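Local coordinates for YceI-like domain protein (Burkholderia cenocepacia BC7, PDB 5IXH) that binds a long octaprenyl diphosphate lipid inside a lipocalin-like beta barrel and probably captures lipophilic antibiotics outside the bacterial cell, at residues 67-72 and 140-145; 98-103 and 128-133; 9-14 and 47-52. All blocks are in the same frame, centred on the assembly; numbering follows the deposited sequence.

Interaction 1: residues 67-72 and 140-145; sequences GKDWFD and GEWKDT. With OTP ((2E,6E,10E,14E,18E,22E,26E)-3,7,11,15,19,23,27,31-octamethyldotriaconta-2,6,10,14,18,22,26,30-octaenyl trihydrogen diphosphate), chain C.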
# COMPACT_ATOMS: atom_id res chain seq x y z
N GLY A 67 1.83 -13.20 -11.86
CA GLY A 67 1.45 -14.60 -11.99
C GLY A 67 0.99 -15.24 -10.69
O GLY A 67 1.10 -14.65 -9.63
N LYS A 68 0.56 -16.50 -10.80
CA LYS A 68 -0.14 -17.21 -9.72
C LYS A 68 0.62 -17.26 -8.40
O LYS A 68 0.04 -17.01 -7.34
CB LYS A 68 -0.52 -18.62 -10.18
CG LYS A 68 -1.33 -19.39 -9.15
CD LYS A 68 -1.75 -20.75 -9.67
CE LYS A 68 -2.35 -21.61 -8.56
NZ LYS A 68 -3.51 -20.95 -7.90
N ASP A 69 1.91 -17.54 -8.45
CA ASP A 69 2.68 -17.67 -7.20
C ASP A 69 2.86 -16.34 -6.50
O ASP A 69 3.11 -16.31 -5.28
CB ASP A 69 4.07 -18.26 -7.40
CG ASP A 69 4.05 -19.71 -7.81
OD1 ASP A 69 3.05 -20.40 -7.52
OD2 ASP A 69 5.04 -20.16 -8.42
N TRP A 70 2.77 -15.25 -7.25
CA TRP A 70 2.96 -13.90 -6.71
C TRP A 70 1.61 -13.26 -6.48
O TRP A 70 0.88 -13.72 -5.61
CB TRP A 70 3.92 -13.09 -7.59
CG TRP A 70 5.35 -13.47 -7.31
CD1 TRP A 70 6.13 -14.34 -8.03
CD2 TRP A 70 6.16 -13.02 -6.22
NE1 TRP A 70 7.37 -14.45 -7.45
CE2 TRP A 70 7.41 -13.65 -6.34
CE3 TRP A 70 5.95 -12.14 -5.16
CZ2 TRP A 70 8.45 -13.42 -5.44
CZ3 TRP A 70 6.97 -11.93 -4.27
CH2 TRP A 70 8.20 -12.55 -4.41
N PHE A 71 1.21 -12.24 -7.23
CA PHE A 71 -0.08 -11.61 -6.94
C PHE A 71 -1.28 -12.43 -7.39
O PHE A 71 -2.38 -12.24 -6.89
CB PHE A 71 -0.21 -10.24 -7.61
CG PHE A 71 0.72 -9.18 -7.06
CD1 PHE A 71 1.31 -9.28 -5.83
CD2 PHE A 71 1.05 -8.11 -7.86
CE1 PHE A 71 2.16 -8.29 -5.38
CE2 PHE A 71 1.89 -7.11 -7.42
CZ PHE A 71 2.45 -7.21 -6.19
N ASP A 72 -1.10 -13.29 -8.38
CA ASP A 72 -2.24 -13.97 -9.03
C ASP A 72 -3.29 -12.93 -9.45
O ASP A 72 -4.47 -13.00 -9.08
CB ASP A 72 -2.83 -15.03 -8.11
CG ASP A 72 -3.76 -16.00 -8.84
OD1 ASP A 72 -3.98 -15.89 -10.06
OD2 ASP A 72 -4.27 -16.90 -8.15
N GLY A 140 5.03 -21.23 -3.41
CA GLY A 140 5.76 -22.23 -4.18
C GLY A 140 7.25 -22.04 -3.99
O GLY A 140 7.72 -21.90 -2.86
N GLU A 141 8.02 -22.03 -5.07
CA GLU A 141 9.46 -21.84 -4.97
C GLU A 141 9.83 -20.49 -4.37
O GLU A 141 10.93 -20.32 -3.83
CB GLU A 141 10.12 -22.01 -6.34
CG GLU A 141 10.09 -23.45 -6.81
CD GLU A 141 10.77 -23.64 -8.14
OE1 GLU A 141 11.08 -22.62 -8.81
OE2 GLU A 141 10.99 -24.80 -8.53
N TRP A 142 8.91 -19.53 -4.41
CA TRP A 142 9.21 -18.22 -3.88
C TRP A 142 8.97 -18.07 -2.38
O TRP A 142 9.13 -16.97 -1.84
CB TRP A 142 8.43 -17.15 -4.66
CG TRP A 142 8.79 -17.14 -6.09
CD1 TRP A 142 8.09 -17.70 -7.11
CD2 TRP A 142 9.97 -16.57 -6.68
NE1 TRP A 142 8.75 -17.51 -8.30
CE2 TRP A 142 9.91 -16.81 -8.07
CE3 TRP A 142 11.06 -15.87 -6.17
CZ2 TRP A 142 10.90 -16.39 -8.95
CZ3 TRP A 142 12.05 -15.44 -7.04
CH2 TRP A 142 11.96 -15.70 -8.42
N LYS A 143 8.60 -19.15 -1.69
CA LYS A 143 8.49 -19.09 -0.23
C LYS A 143 9.84 -18.82 0.41
O LYS A 143 9.91 -18.27 1.51
CB LYS A 143 7.90 -20.38 0.36
CG LYS A 143 6.42 -20.57 0.09
CD LYS A 143 5.81 -21.76 0.82
CE LYS A 143 6.31 -23.08 0.31
NZ LYS A 143 5.62 -24.19 1.02
N ASP A 144 10.92 -19.25 -0.25
CA ASP A 144 12.26 -19.15 0.32
C ASP A 144 12.64 -17.69 0.54
O ASP A 144 12.86 -16.94 -0.40
CB ASP A 144 13.27 -19.84 -0.61
CG ASP A 144 14.65 -20.01 0.01
OD1 ASP A 144 14.96 -19.32 1.00
OD2 ASP A 144 15.44 -20.84 -0.50
N THR A 145 12.75 -17.29 1.81
CA THR A 145 13.00 -15.89 2.11
C THR A 145 14.47 -15.52 2.01
O THR A 145 14.83 -14.36 2.19
CB THR A 145 12.47 -15.51 3.50
OG1 THR A 145 13.06 -16.38 4.47
CG2 THR A 145 10.97 -15.64 3.52
O7 OTP C . 19.31 -12.64 -8.75
P2 OTP C . 17.95 -13.07 -8.24
O5 OTP C . 17.65 -14.47 -8.72
O6 OTP C . 17.94 -13.05 -6.72
O4 OTP C . 16.83 -12.08 -8.77
P1 OTP C . 15.27 -12.37 -8.72
O2 OTP C . 14.86 -13.19 -9.92
O3 OTP C . 14.92 -13.11 -7.45
O1 OTP C . 14.53 -10.96 -8.76
C40 OTP C . 13.57 -10.59 -7.78
C39 OTP C . 12.89 -9.37 -8.40
C37 OTP C . 11.93 -8.63 -7.78
C38 OTP C . 11.38 -7.45 -8.59
C36 OTP C . 11.39 -8.93 -6.36
C35 OTP C . 9.85 -8.90 -6.41
C34 OTP C . 9.23 -8.44 -5.08
C32 OTP C . 7.93 -8.01 -5.06
C33 OTP C . 7.09 -7.96 -6.35
C31 OTP C . 7.29 -7.55 -3.74
C30 OTP C . 5.92 -8.24 -3.56
C29 OTP C . 4.93 -7.11 -3.26
C27 OTP C . 4.12 -7.12 -2.15
C28 OTP C . 4.08 -8.23 -1.11
C26 OTP C . 3.21 -5.89 -1.99
C25 OTP C . 1.79 -6.30 -1.59
C24 OTP C . 1.17 -4.90 -1.48
C22 OTP C . 0.11 -4.51 -2.25
C23 OTP C . -0.58 -5.43 -3.27
C21 OTP C . -0.39 -3.09 -2.04
C20 OTP C . -1.56 -3.22 -1.06
C19 OTP C . -1.73 -1.83 -0.43
C17 OTP C . -2.96 -1.22 -0.34
C18 OTP C . -4.21 -1.91 -0.87
C16 OTP C . -3.12 0.17 0.31
C15 OTP C . -1.78 0.82 0.67
C14 OTP C . -2.06 1.99 1.63
C12 OTP C . -2.23 1.76 2.98
C13 OTP C . -2.11 0.37 3.61
C11 OTP C . -2.52 2.92 3.94
C10 OTP C . -3.21 4.10 3.23
C9 OTP C . -3.70 4.99 4.39
C7 OTP C . -4.60 6.01 4.17
C8 OTP C . -5.15 6.29 2.77
C6 OTP C . -5.04 6.84 5.40
C5 OTP C . -5.02 8.33 5.07
C4 OTP C . -4.89 9.03 6.43
C2 OTP C . -5.91 9.70 7.06
C3 OTP C . -5.60 10.34 8.42
C1 OTP C . -7.32 9.84 6.48
O HOH W 1 6.70 -22.12 -7.76
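Trp70 drives the edge of its indole into the face of Trp142, and this edge-to-face pair carries the contact. NE1 of Trp70 leads, standing 3.2 Å above the plane of the Trp142 ring, displaced toward its rim. The two five-membered rings have centroids 4.3 Å apart and planes turned by 55°, and CZ2 of Trp70 lies 3.7 Å from CE3 of Trp142 on the benzo part. In both residues CG sits beside the backbone N, opposite the carbonyl carbon (chi1 -79° in Trp70, -61° in Trp142), which turns each indole toward the other. Asp69 adds its CB methylene, 4.1 Å from CD1 of Trp142. Its OD2 accepts a hydrogen bond of 2.7 Å from a water that in turn accepts from the backbone N of Glu141, tying the two loops together beside the indole pair. Both loops lie at the mouth of the YceI-like lipocalin barrel, where the diphosphate end of the bound octaprenyl chain emerges. The indoles line that exit: CZ3 of Trp70 lies 3.9 Å from prenyl carbon C30, whereas Trp142 offers its edge to the head group, with CZ3 3.7 Å from phosphate oxygen O3. Deeper in, the ring of Phe71 turns its edge to the prenyl chain, CE1 being 3.7 Å from C29. A type I turn from Gly67 to Trp70 shapes the first loop; Gly67 O accepts from the N atoms of both Trp70 and Asp72. Gln64 of helix 59-66 packs against both indoles.

Interaction 2: residues 98-103 and 128-133; sequences GKLTIK and LPIKRS. With OTP ((2E,6E,10E,14E,18E,22E,26E)-3,7,11,15,19,23,27,31-octamethyldotriaconta-2,6,10,14,18,22,26,30-octaenyl trihydrogen diphosphate), chain C.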
# COMPACT_ATOMS: atom_id res chain seq x y z
N GLY A 98 -7.18 -0.23 9.86
CA GLY A 98 -8.21 -0.74 8.97
C GLY A 98 -7.90 -2.10 8.43
O GLY A 98 -6.96 -2.77 8.86
N LYS A 99 -8.70 -2.53 7.46
CA LYS A 99 -8.59 -3.85 6.86
C LYS A 99 -7.84 -3.78 5.55
O LYS A 99 -8.27 -3.06 4.64
CB LYS A 99 -9.98 -4.41 6.62
CG LYS A 99 -9.93 -5.87 6.23
CD LYS A 99 -11.28 -6.44 5.84
CE LYS A 99 -12.22 -6.48 7.00
NZ LYS A 99 -13.41 -7.31 6.62
N LEU A 100 -6.74 -4.51 5.47
CA LEU A 100 -5.92 -4.66 4.26
C LEU A 100 -6.20 -6.03 3.69
O LEU A 100 -6.02 -7.02 4.39
CB LEU A 100 -4.45 -4.51 4.62
CG LEU A 100 -3.42 -4.68 3.48
CD1 LEU A 100 -3.63 -3.63 2.41
CD2 LEU A 100 -2.02 -4.64 4.01
N THR A 101 -6.67 -6.07 2.44
CA THR A 101 -6.95 -7.34 1.75
C THR A 101 -6.06 -7.40 0.51
O THR A 101 -6.14 -6.52 -0.36
CB THR A 101 -8.40 -7.44 1.34
OG1 THR A 101 -9.22 -7.21 2.49
CG2 THR A 101 -8.71 -8.81 0.76
N ILE A 102 -5.23 -8.44 0.45
CA ILE A 102 -4.32 -8.69 -0.67
C ILE A 102 -4.46 -10.17 -1.00
O ILE A 102 -4.41 -11.02 -0.13
CB ILE A 102 -2.83 -8.40 -0.29
CG1 ILE A 102 -2.63 -6.95 0.13
CG2 ILE A 102 -1.91 -8.73 -1.48
CD1 ILE A 102 -1.34 -6.70 0.85
N LYS A 103 -4.65 -10.47 -2.29
CA LYS A 103 -4.79 -11.83 -2.77
C LYS A 103 -5.90 -12.55 -1.99
O LYS A 103 -5.83 -13.71 -1.63
CB LYS A 103 -3.43 -12.55 -2.70
CG LYS A 103 -3.26 -13.73 -3.60
CD LYS A 103 -1.82 -14.28 -3.58
CE LYS A 103 -1.68 -15.56 -4.39
NZ LYS A 103 -0.30 -16.08 -4.44
N LEU A 128 3.92 1.25 5.51
CA LEU A 128 3.38 0.10 6.21
C LEU A 128 4.23 -1.12 5.92
O LEU A 128 4.25 -1.60 4.78
CB LEU A 128 1.96 -0.18 5.73
CG LEU A 128 1.33 -1.43 6.37
CD1 LEU A 128 1.14 -1.28 7.86
CD2 LEU A 128 0.02 -1.74 5.67
N PRO A 129 4.92 -1.65 6.94
CA PRO A 129 5.63 -2.92 6.71
C PRO A 129 4.68 -4.10 6.84
O PRO A 129 3.85 -4.15 7.76
CB PRO A 129 6.68 -2.94 7.82
CG PRO A 129 6.13 -2.07 8.90
CD PRO A 129 5.21 -1.06 8.26
N ILE A 130 4.79 -5.03 5.90
CA ILE A 130 4.03 -6.26 5.96
C ILE A 130 4.94 -7.43 5.68
O ILE A 130 6.05 -7.26 5.15
CB ILE A 130 2.87 -6.29 4.95
CG1 ILE A 130 3.35 -6.27 3.48
CG2 ILE A 130 1.89 -5.12 5.22
CD1 ILE A 130 2.27 -6.72 2.47
N LYS A 131 4.47 -8.62 6.01
CA LYS A 131 5.10 -9.85 5.56
C LYS A 131 4.32 -10.35 4.35
O LYS A 131 3.14 -10.62 4.44
CB LYS A 131 5.04 -10.91 6.66
CG LYS A 131 5.91 -10.60 7.86
CD LYS A 131 5.86 -11.72 8.89
CE LYS A 131 7.05 -11.67 9.84
NZ LYS A 131 7.45 -10.28 10.18
N ARG A 132 5.01 -10.49 3.23
CA ARG A 132 4.36 -11.00 2.02
C ARG A 132 3.74 -12.37 2.25
O ARG A 132 2.69 -12.68 1.68
CB ARG A 132 5.31 -11.01 0.82
CG ARG A 132 6.51 -11.96 0.92
CD ARG A 132 7.47 -11.76 -0.24
NE ARG A 132 8.60 -12.67 -0.15
CZ ARG A 132 8.56 -13.96 -0.46
NH1 ARG A 132 7.44 -14.52 -0.91
NH2 ARG A 132 9.66 -14.69 -0.32
N SER A 133 4.39 -13.18 3.08
CA SER A 133 3.90 -14.53 3.37
C SER A 133 2.51 -14.52 4.02
O SER A 133 1.74 -15.46 3.83
CB SER A 133 4.87 -15.29 4.28
OG SER A 133 5.03 -14.61 5.51
O7 OTP C . 19.31 -12.64 -8.75
P2 OTP C . 17.95 -13.07 -8.24
O5 OTP C . 17.65 -14.47 -8.72
O6 OTP C . 17.94 -13.05 -6.72
O4 OTP C . 16.83 -12.08 -8.77
P1 OTP C . 15.27 -12.37 -8.72
O2 OTP C . 14.86 -13.19 -9.92
O3 OTP C . 14.92 -13.11 -7.45
O1 OTP C . 14.53 -10.96 -8.76
C40 OTP C . 13.57 -10.59 -7.78
C39 OTP C . 12.89 -9.37 -8.40
C37 OTP C . 11.93 -8.63 -7.78
C38 OTP C . 11.38 -7.45 -8.59
C36 OTP C . 11.39 -8.93 -6.36
C35 OTP C . 9.85 -8.90 -6.41
C34 OTP C . 9.23 -8.44 -5.08
C32 OTP C . 7.93 -8.01 -5.06
C33 OTP C . 7.09 -7.96 -6.35
C31 OTP C . 7.29 -7.55 -3.74
C30 OTP C . 5.92 -8.24 -3.56
C29 OTP C . 4.93 -7.11 -3.26
C27 OTP C . 4.12 -7.12 -2.15
C28 OTP C . 4.08 -8.23 -1.11
C26 OTP C . 3.21 -5.89 -1.99
C25 OTP C . 1.79 -6.30 -1.59
C24 OTP C . 1.17 -4.90 -1.48
C22 OTP C . 0.11 -4.51 -2.25
C23 OTP C . -0.58 -5.43 -3.27
C21 OTP C . -0.39 -3.09 -2.04
C20 OTP C . -1.56 -3.22 -1.06
C19 OTP C . -1.73 -1.83 -0.43
C17 OTP C . -2.96 -1.22 -0.34
C18 OTP C . -4.21 -1.91 -0.87
C16 OTP C . -3.12 0.17 0.31
C15 OTP C . -1.78 0.82 0.67
C14 OTP C . -2.06 1.99 1.63
C12 OTP C . -2.23 1.76 2.98
C13 OTP C . -2.11 0.37 3.61
C11 OTP C . -2.52 2.92 3.94
C10 OTP C . -3.21 4.10 3.23
C9 OTP C . -3.70 4.99 4.39
C7 OTP C . -4.60 6.01 4.17
C8 OTP C . -5.15 6.29 2.77
C6 OTP C . -5.04 6.84 5.40
C5 OTP C . -5.02 8.33 5.07
C4 OTP C . -4.89 9.03 6.43
C2 OTP C . -5.91 9.70 7.06
C3 OTP C . -5.60 10.34 8.42
C1 OTP C . -7.32 9.84 6.48
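Leu100 and Ile102, two residues apart on strand 98-102, reach over the intervening strand 105-118, on the inner wall of the barrel, to Leu128 and Ile130 of strand 128-131. Entering from Gly98, the first strand hydrogen-bonds through its backbone to neighbouring strands and makes no such bond to 128-133. Leu100 is the first to touch. Its CG stands opposite the backbone N (chi1 178°), and the fork that follows divides the work. CD2 meets CD2 of Leu128 tip to tip at 3.9 Å and lies 4.1 Å from CG2 of Ile130, the Leu100 and Ile130 side chains crossing at about a right angle. The other branch, CD1, lies 3.7 Å from C17 of the octaprenyl ligand. Thus one leucine bridges protein and lipid. Its partner Leu128 also touches the lipid, through CD2, 3.6 Å from C13. Ile102 follows, with CD1 pointing tip to tip at CD1 of Ile130, 4.0 Å away, while the same methyl comes within 3.9 Å of C24 of the lipid. Ile130 can meet it because CG1 lies between the backbone N and the carbonyl carbon (chi1 65°). Just past the strand, Lys103 NZ is hydrogen-bonded to the carbonyl oxygens of Lys68, Trp70 and Asn136. Arg132 lays CB against lipid carbon C28 at 3.6 Å, its guanidinium held by loop carbonyls. The axes of 98-102 and 128-131 approach to 11.4 Å, and their directions differ by 49°: methyl tips meeting across the curve of a closed, lipid-filled antiparallel barrel, as in lipocalin-like YceI proteins.

Interaction 3: residues 9-14 and 47-52; sequences SKVSAV and MTIDVA. With OTP ((2E,6E,10E,14E,18E,22E,26E)-3,7,11,15,19,23,27,31-octamethyldotriaconta-2,6,10,14,18,22,26,30-octaenyl trihydrogen diphosphate), chain C.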
# COMPACT_ATOMS: atom_id res chain seq x y z
N SER A 9 -0.07 11.35 -6.86
CA SER A 9 0.05 10.40 -5.75
C SER A 9 0.89 9.20 -6.19
O SER A 9 1.09 8.95 -7.40
CB SER A 9 -1.34 9.94 -5.33
OG SER A 9 -2.08 11.03 -4.81
N LYS A 10 1.36 8.45 -5.21
CA LYS A 10 2.19 7.29 -5.49
C LYS A 10 1.99 6.25 -4.43
O LYS A 10 1.89 6.55 -3.24
CB LYS A 10 3.67 7.70 -5.49
CG LYS A 10 4.62 6.65 -6.05
CD LYS A 10 6.04 6.84 -5.54
CE LYS A 10 7.05 6.08 -6.39
NZ LYS A 10 8.40 6.03 -5.76
N VAL A 11 1.89 5.00 -4.86
CA VAL A 11 1.90 3.86 -3.96
C VAL A 11 2.93 2.89 -4.52
O VAL A 11 2.88 2.52 -5.69
CB VAL A 11 0.54 3.17 -3.90
CG1 VAL A 11 0.60 1.97 -2.94
CG2 VAL A 11 -0.53 4.14 -3.42
N SER A 12 3.87 2.50 -3.66
CA SER A 12 4.96 1.63 -4.07
C SER A 12 5.22 0.57 -3.02
O SER A 12 4.70 0.64 -1.90
CB SER A 12 6.24 2.43 -4.34
OG SER A 12 6.76 3.01 -3.18
N ALA A 13 5.98 -0.44 -3.41
CA ALA A 13 6.37 -1.52 -2.51
C ALA A 13 7.85 -1.78 -2.70
O ALA A 13 8.34 -1.87 -3.83
CB ALA A 13 5.57 -2.76 -2.77
N VAL A 14 8.56 -1.82 -1.57
CA VAL A 14 9.99 -2.05 -1.57
C VAL A 14 10.26 -3.42 -0.97
O VAL A 14 9.87 -3.68 0.18
CB VAL A 14 10.72 -1.00 -0.73
CG1 VAL A 14 12.21 -1.24 -0.81
CG2 VAL A 14 10.37 0.40 -1.21
N MET A 47 -8.48 2.82 -0.08
CA MET A 47 -7.69 2.73 -1.29
C MET A 47 -7.95 1.42 -1.98
O MET A 47 -8.08 0.38 -1.33
CB MET A 47 -6.21 2.81 -0.97
CG MET A 47 -5.31 2.72 -2.17
SD MET A 47 -3.58 2.91 -1.73
CE MET A 47 -3.64 4.52 -0.97
N THR A 48 -7.98 1.45 -3.31
CA THR A 48 -8.16 0.28 -4.14
C THR A 48 -7.07 0.29 -5.17
O THR A 48 -6.97 1.22 -5.98
CB THR A 48 -9.50 0.35 -4.82
OG1 THR A 48 -10.51 0.47 -3.80
CG2 THR A 48 -9.75 -0.89 -5.65
N ILE A 49 -6.24 -0.74 -5.17
CA ILE A 49 -5.12 -0.86 -6.09
C ILE A 49 -5.41 -1.90 -7.16
O ILE A 49 -5.87 -3.02 -6.85
CB ILE A 49 -3.88 -1.28 -5.27
CG1 ILE A 49 -3.44 -0.18 -4.29
CG2 ILE A 49 -2.73 -1.71 -6.15
CD1 ILE A 49 -2.27 0.68 -4.73
N ASP A 50 -5.11 -1.54 -8.41
CA ASP A 50 -5.14 -2.48 -9.55
C ASP A 50 -3.79 -3.20 -9.58
O ASP A 50 -2.78 -2.61 -10.00
CB ASP A 50 -5.42 -1.69 -10.82
CG ASP A 50 -5.18 -2.48 -12.11
OD1 ASP A 50 -4.62 -3.58 -12.10
OD2 ASP A 50 -5.55 -1.93 -13.18
N VAL A 51 -3.73 -4.44 -9.11
CA VAL A 51 -2.42 -5.04 -8.86
C VAL A 51 -1.63 -5.34 -10.13
O VAL A 51 -0.40 -5.33 -10.09
CB VAL A 51 -2.47 -6.30 -7.92
CG1 VAL A 51 -3.19 -5.96 -6.62
CG2 VAL A 51 -3.12 -7.44 -8.59
N ALA A 52 -2.31 -5.55 -11.26
CA ALA A 52 -1.63 -5.77 -12.53
C ALA A 52 -0.89 -4.54 -13.02
O ALA A 52 -0.10 -4.62 -13.94
CB ALA A 52 -2.64 -6.22 -13.59
O7 OTP C . 19.31 -12.64 -8.75
P2 OTP C . 17.95 -13.07 -8.24
O5 OTP C . 17.65 -14.47 -8.72
O6 OTP C . 17.94 -13.05 -6.72
O4 OTP C . 16.83 -12.08 -8.77
P1 OTP C . 15.27 -12.37 -8.72
O2 OTP C . 14.86 -13.19 -9.92
O3 OTP C . 14.92 -13.11 -7.45
O1 OTP C . 14.53 -10.96 -8.76
C40 OTP C . 13.57 -10.59 -7.78
C39 OTP C . 12.89 -9.37 -8.40
C37 OTP C . 11.93 -8.63 -7.78
C38 OTP C . 11.38 -7.45 -8.59
C36 OTP C . 11.39 -8.93 -6.36
C35 OTP C . 9.85 -8.90 -6.41
C34 OTP C . 9.23 -8.44 -5.08
C32 OTP C . 7.93 -8.01 -5.06
C33 OTP C . 7.09 -7.96 -6.35
C31 OTP C . 7.29 -7.55 -3.74
C30 OTP C . 5.92 -8.24 -3.56
C29 OTP C . 4.93 -7.11 -3.26
C27 OTP C . 4.12 -7.12 -2.15
C28 OTP C . 4.08 -8.23 -1.11
C26 OTP C . 3.21 -5.89 -1.99
C25 OTP C . 1.79 -6.30 -1.59
C24 OTP C . 1.17 -4.90 -1.48
C22 OTP C . 0.11 -4.51 -2.25
C23 OTP C . -0.58 -5.43 -3.27
C21 OTP C . -0.39 -3.09 -2.04
C20 OTP C . -1.56 -3.22 -1.06
C19 OTP C . -1.73 -1.83 -0.43
C17 OTP C . -2.96 -1.22 -0.34
C18 OTP C . -4.21 -1.91 -0.87
C16 OTP C . -3.12 0.17 0.31
C15 OTP C . -1.78 0.82 0.67
C14 OTP C . -2.06 1.99 1.63
C12 OTP C . -2.23 1.76 2.98
C13 OTP C . -2.11 0.37 3.61
C11 OTP C . -2.52 2.92 3.94
C10 OTP C . -3.21 4.10 3.23
C9 OTP C . -3.70 4.99 4.39
C7 OTP C . -4.60 6.01 4.17
C8 OTP C . -5.15 6.29 2.77
C6 OTP C . -5.04 6.84 5.40
C5 OTP C . -5.02 8.33 5.07
C4 OTP C . -4.89 9.03 6.43
C2 OTP C . -5.91 9.70 7.06
C3 OTP C . -5.60 10.34 8.42
C1 OTP C . -7.32 9.84 6.48
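Val11 faces both Met47 and Ile49, and its two methyl branches carry most of the contact inside the barrel. The aliphatic part comes first: CG1 of Val11 meets CD1 of Ile49 tip to tip at 3.6 Å. That isoleucine methyl also lies 3.8 Å from CB of the valine. Chi2 of Ile49, -100°, is away from the staggered positions, bringing CD1 up to the valine while CG1 remains beside the lipid, 3.9 Å from C18. Strand 22-34 pairs with both strands, and its Phe26 packs on Ile49.

The sulfur contact uses the other branch. CG2 of Val11 lies 3.7 Å from SD of Met47, the two side chains sliding past each other in opposite directions. Met47 is extended as far as the sulfur, and the bend at chi3 (-58°) returns CE to within 4.0 Å of CG2 of Val11.

Contacts with the octaprenyl chain form the third group. SD of Met47 is 3.4 Å from C16, and CB of Ala13 is 4.0 Å from C26.

No hydrogen bond links the two segments: methyl and methine groups and a thioether meet. Such nonpolar chemistry suits a greasy polyprenyl tail and implies that its grip here depends on shape and dispersion, not on directional bonds.

All three contacts touch the same octaprenyl diphosphate. Interaction 1 lies at the mouth, beside the diphosphate, while interactions 2 and 3 flank overlapping lengths of the prenyl chain from different parts of the wall, their centres 12 Å apart and their nearest atoms about 6 Å from each other. Interaction 1 is joined to interaction 2, 15 Å away between centres, by two probable hydrogen bonds: Trp142 O to Arg132 NH2 (2.8 Å) and Trp70 O to Lys103 NZ (2.9 Å). These connect the loops at the mouth to the strand ends below. Toward interaction 3, Phe71 CD2 packs 3.8 Å from Val51 O. Along the chain, interaction 2 is nested within interaction 1, whereas interaction 3 closes before either opens.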